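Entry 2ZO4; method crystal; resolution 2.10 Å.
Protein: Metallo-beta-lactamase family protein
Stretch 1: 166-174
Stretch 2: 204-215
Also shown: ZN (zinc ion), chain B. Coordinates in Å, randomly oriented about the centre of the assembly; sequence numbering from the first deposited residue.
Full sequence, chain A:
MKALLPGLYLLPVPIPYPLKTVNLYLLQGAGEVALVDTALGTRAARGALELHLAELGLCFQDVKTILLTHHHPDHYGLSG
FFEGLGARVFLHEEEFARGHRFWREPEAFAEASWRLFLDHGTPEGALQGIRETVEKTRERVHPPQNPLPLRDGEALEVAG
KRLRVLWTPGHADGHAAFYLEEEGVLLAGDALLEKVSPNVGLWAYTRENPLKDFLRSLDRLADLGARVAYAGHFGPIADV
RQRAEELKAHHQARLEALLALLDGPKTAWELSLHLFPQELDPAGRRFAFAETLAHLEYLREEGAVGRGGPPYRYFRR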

# COMPACT_ATOMS: atom_id res chain seq x y z
N LEU A 166 -3.37 4.05 12.53
CA LEU A 166 -2.68 5.24 12.06
C LEU A 166 -2.89 5.41 10.57
O LEU A 166 -2.30 4.68 9.77
CB LEU A 166 -1.18 5.18 12.37
CG LEU A 166 -0.69 4.82 13.77
CD1 LEU A 166 0.82 4.71 13.74
CD2 LEU A 166 -1.15 5.84 14.82
N TRP A 167 -3.73 6.37 10.20
CA TRP A 167 -3.96 6.71 8.81
C TRP A 167 -2.67 7.30 8.25
O TRP A 167 -2.17 8.32 8.74
CB TRP A 167 -5.12 7.69 8.67
CG TRP A 167 -5.45 8.11 7.26
CD1 TRP A 167 -5.44 7.32 6.14
CD2 TRP A 167 -5.87 9.41 6.83
NE1 TRP A 167 -5.82 8.06 5.04
CE2 TRP A 167 -6.09 9.34 5.43
CE3 TRP A 167 -6.08 10.63 7.49
CZ2 TRP A 167 -6.51 10.45 4.68
CZ3 TRP A 167 -6.49 11.74 6.74
CH2 TRP A 167 -6.70 11.64 5.35
N THR A 168 -2.13 6.62 7.25
CA THR A 168 -0.86 6.99 6.63
C THR A 168 -1.00 7.02 5.10
O THR A 168 -0.49 6.13 4.41
CB THR A 168 0.27 6.03 7.06
OG1 THR A 168 -0.25 4.70 7.19
CG2 THR A 168 0.88 6.47 8.41
N PRO A 169 -1.71 8.05 4.57
CA PRO A 169 -1.95 8.16 3.14
C PRO A 169 -0.66 8.43 2.35
O PRO A 169 0.31 8.93 2.92
CB PRO A 169 -2.90 9.35 3.04
CG PRO A 169 -2.58 10.18 4.25
CD PRO A 169 -2.30 9.18 5.31
N GLY A 170 -0.67 8.10 1.06
CA GLY A 170 0.49 8.28 0.20
C GLY A 170 0.70 7.08 -0.69
O GLY A 170 0.45 7.15 -1.90
N HIS A 171 1.15 5.98 -0.10
CA HIS A 171 1.25 4.71 -0.81
C HIS A 171 -0.13 4.25 -1.30
O HIS A 171 -0.27 3.72 -2.40
CB HIS A 171 1.89 3.65 0.08
CG HIS A 171 2.01 2.31 -0.57
ND1 HIS A 171 2.96 2.04 -1.53
CD2 HIS A 171 1.28 1.18 -0.42
CE1 HIS A 171 2.83 0.79 -1.93
NE2 HIS A 171 1.82 0.24 -1.28
N ALA A 172 -1.14 4.44 -0.45
CA ALA A 172 -2.54 4.30 -0.84
C ALA A 172 -3.34 5.33 -0.06
O ALA A 172 -2.92 5.76 1.01
CB ALA A 172 -3.05 2.88 -0.55
N ASP A 173 -4.49 5.72 -0.60
CA ASP A 173 -5.27 6.82 -0.03
C ASP A 173 -5.74 6.57 1.40
O ASP A 173 -5.59 7.43 2.27
CB ASP A 173 -6.45 7.15 -0.95
CG ASP A 173 -6.00 7.46 -2.37
OD1 ASP A 173 -5.31 8.48 -2.57
OD2 ASP A 173 -6.33 6.68 -3.30
N GLY A 174 -6.29 5.38 1.64
CA GLY A 174 -6.72 4.97 2.98
C GLY A 174 -5.77 3.94 3.57
O GLY A 174 -6.20 2.97 4.20
N ALA A 204 -6.12 7.06 -11.17
CA ALA A 204 -7.38 7.75 -11.44
C ALA A 204 -8.23 8.02 -10.19
O ALA A 204 -9.02 8.97 -10.17
CB ALA A 204 -8.18 6.99 -12.49
N TYR A 205 -8.07 7.19 -9.16
CA TYR A 205 -8.88 7.29 -7.94
C TYR A 205 -8.16 7.95 -6.76
O TYR A 205 -8.73 8.10 -5.68
CB TYR A 205 -9.38 5.90 -7.51
CG TYR A 205 -8.29 4.85 -7.35
CD1 TYR A 205 -7.50 4.80 -6.19
CD2 TYR A 205 -8.05 3.91 -8.34
CE1 TYR A 205 -6.50 3.84 -6.04
CE2 TYR A 205 -7.05 2.94 -8.20
CZ TYR A 205 -6.28 2.92 -7.05
OH TYR A 205 -5.30 1.96 -6.91
N THR A 206 -6.91 8.34 -6.98
CA THR A 206 -6.03 8.86 -5.93
C THR A 206 -6.41 10.28 -5.50
O THR A 206 -6.95 11.05 -6.29
CB THR A 206 -4.54 8.81 -6.41
OG1 THR A 206 -4.22 7.47 -6.82
CG2 THR A 206 -3.57 9.21 -5.30
N ARG A 207 -6.14 10.61 -4.23
CA ARG A 207 -6.16 11.99 -3.73
C ARG A 207 -5.27 12.89 -4.59
O ARG A 207 -4.43 12.39 -5.35
CB ARG A 207 -5.70 12.03 -2.26
CG ARG A 207 -6.71 11.44 -1.26
CD ARG A 207 -6.03 10.91 0.00
NE ARG A 207 -5.34 11.96 0.76
CZ ARG A 207 -5.92 12.76 1.66
NH1 ARG A 207 -7.21 12.65 1.92
NH2 ARG A 207 -5.20 13.68 2.29
N GLU A 208 -5.43 14.20 -4.46
CA GLU A 208 -4.81 15.18 -5.37
C GLU A 208 -3.27 15.15 -5.42
O GLU A 208 -2.67 15.17 -6.50
CB GLU A 208 -5.30 16.59 -5.06
N ASN A 209 -2.63 15.12 -4.26
CA ASN A 209 -1.17 15.19 -4.18
C ASN A 209 -0.62 14.04 -3.33
O ASN A 209 -0.21 14.25 -2.19
CB ASN A 209 -0.75 16.56 -3.62
CG ASN A 209 0.69 16.93 -3.95
OD1 ASN A 209 1.49 16.09 -4.39
ND2 ASN A 209 1.05 18.19 -3.72
N PRO A 210 -0.61 12.80 -3.89
CA PRO A 210 -0.21 11.61 -3.13
C PRO A 210 1.18 11.67 -2.50
O PRO A 210 1.36 11.15 -1.40
CB PRO A 210 -0.28 10.47 -4.17
CG PRO A 210 -0.27 11.15 -5.49
CD PRO A 210 -0.99 12.44 -5.27
N LEU A 211 2.15 12.28 -3.18
CA LEU A 211 3.52 12.39 -2.64
C LEU A 211 3.57 13.28 -1.40
O LEU A 211 4.31 12.99 -0.45
CB LEU A 211 4.52 12.89 -3.70
CG LEU A 211 5.99 12.99 -3.26
CD1 LEU A 211 6.52 11.65 -2.76
CD2 LEU A 211 6.88 13.53 -4.37
N LYS A 212 2.80 14.36 -1.41
CA LYS A 212 2.69 15.25 -0.25
C LYS A 212 2.11 14.52 0.96
O LYS A 212 2.61 14.68 2.08
CB LYS A 212 1.84 16.49 -0.58
CG LYS A 212 1.85 17.57 0.50
CD LYS A 212 1.27 18.89 -0.01
CE LYS A 212 1.23 19.93 1.11
NZ LYS A 212 0.74 21.25 0.61
N ASP A 213 1.08 13.71 0.74
CA ASP A 213 0.53 12.81 1.76
C ASP A 213 1.59 11.84 2.28
O ASP A 213 1.70 11.62 3.49
CB ASP A 213 -0.62 11.97 1.20
CG ASP A 213 -1.91 12.75 1.04
OD1 ASP A 213 -2.14 13.72 1.80
OD2 ASP A 213 -2.71 12.37 0.16
N PHE A 214 2.35 11.26 1.36
CA PHE A 214 3.35 10.24 1.68
C PHE A 214 4.44 10.79 2.58
O PHE A 214 4.84 10.15 3.54
CB PHE A 214 3.96 9.64 0.41
CG PHE A 214 4.91 8.50 0.67
CD1 PHE A 214 4.42 7.23 1.00
CD2 PHE A 214 6.29 8.69 0.59
CE1 PHE A 214 5.30 6.17 1.24
CE2 PHE A 214 7.17 7.63 0.83
CZ PHE A 214 6.67 6.37 1.17
N LEU A 215 4.92 11.99 2.25
CA LEU A 215 5.97 12.63 3.02
C LEU A 215 5.49 13.08 4.41
O LEU A 215 6.24 13.02 5.38
CB LEU A 215 6.60 13.79 2.23
CG LEU A 215 7.31 13.40 0.92
CD1 LEU A 215 7.66 14.62 0.07
CD2 LEU A 215 8.56 12.55 1.17
ZN ZN B . 0.93 -1.63 -1.48
O HOH W 1 -3.71 5.74 -4.70
O HOH W 2 -2.79 9.17 -1.09
O HOH W 3 1.52 -3.46 -2.07

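A zinc-ligand loop packs closely against the start of a helix and the segment leading into it, in a contact made largely of backbone packing and carboxylate and guanidinium groups, with a single direct hydrogen bond crossing between the stretches. That bond runs from Arg207 N to Asp173 OD1 at 2.8 Å, with an N-H...O angle of 173°, so the amide points almost straight at the carboxylate. Asp173, whose CA-to-CB bond points toward the other stretch, has the largest area covered in the contact. Its OD1 also lies 3.3 Å from Thr206 CG2, and its OD2 sits at the ring edge of Tyr205, 3.6 Å from CD1.

Two waters extend the reach of this carboxylate. Water 1 donates to Asp173 OD2 (3.1 Å) and is hydrogen-bonded to Thr206 OG1 (2.8 Å); water 2 donates to Asp173 OD1 (3.0 Å) and, weakly, to Asp213 OD2 (3.4 Å). Both aspartates of the contact are thus linked through solvent.

Within its own stretch, Asp213 holds the Arg207 side chain in a two-pronged salt bridge: Arg207 NE donates to Asp213 OD2 at 2.7 Å and Arg207 NH2 to Asp213 OD1 at 3.1 Å, both nearly linear. The guanidinium so fixed meets Trp167, whose CZ2 lies over one of its faces, 3.6 Å from Arg207 NH1. The indole presents its edge, so the two planar groups are not stacked face to face. Trp167 NE1 is itself engaged, donating to Asp173 O at 2.9 Å and tying the strand end to the loop beyond it.

The closest pair of CA atoms across the stretches is Gly170 CA and Phe214 CA, 3.8 Å apart. A CB on Gly170 would fall 2.4 Å from Phe214 CA, a clash, and the backbone angles (137/-72) would also jam it against the preceding carbonyl oxygen; glycine satisfies both constraints. The closeness permits two CA-H...O contacts, Gly170 CA to Pro210 O (3.4 Å) and Phe214 CA to Pro169 O (3.5 Å). Phe214 N is also 3.5 Å from Pro169 O, but at a poor angle for a hydrogen bond; it instead donates to Pro210 O (2.9 Å) within the helix. Nonpolar packing adds Pro169 CB against Asp213 CB at 3.9 Å.

Phe214 CD1 also packs 3.7 Å from His171 N, at the backbone of the zinc ligand. The end of the His171 side chain leads away from the helix, and its NE2 binds the zinc ion at 2.1 Å.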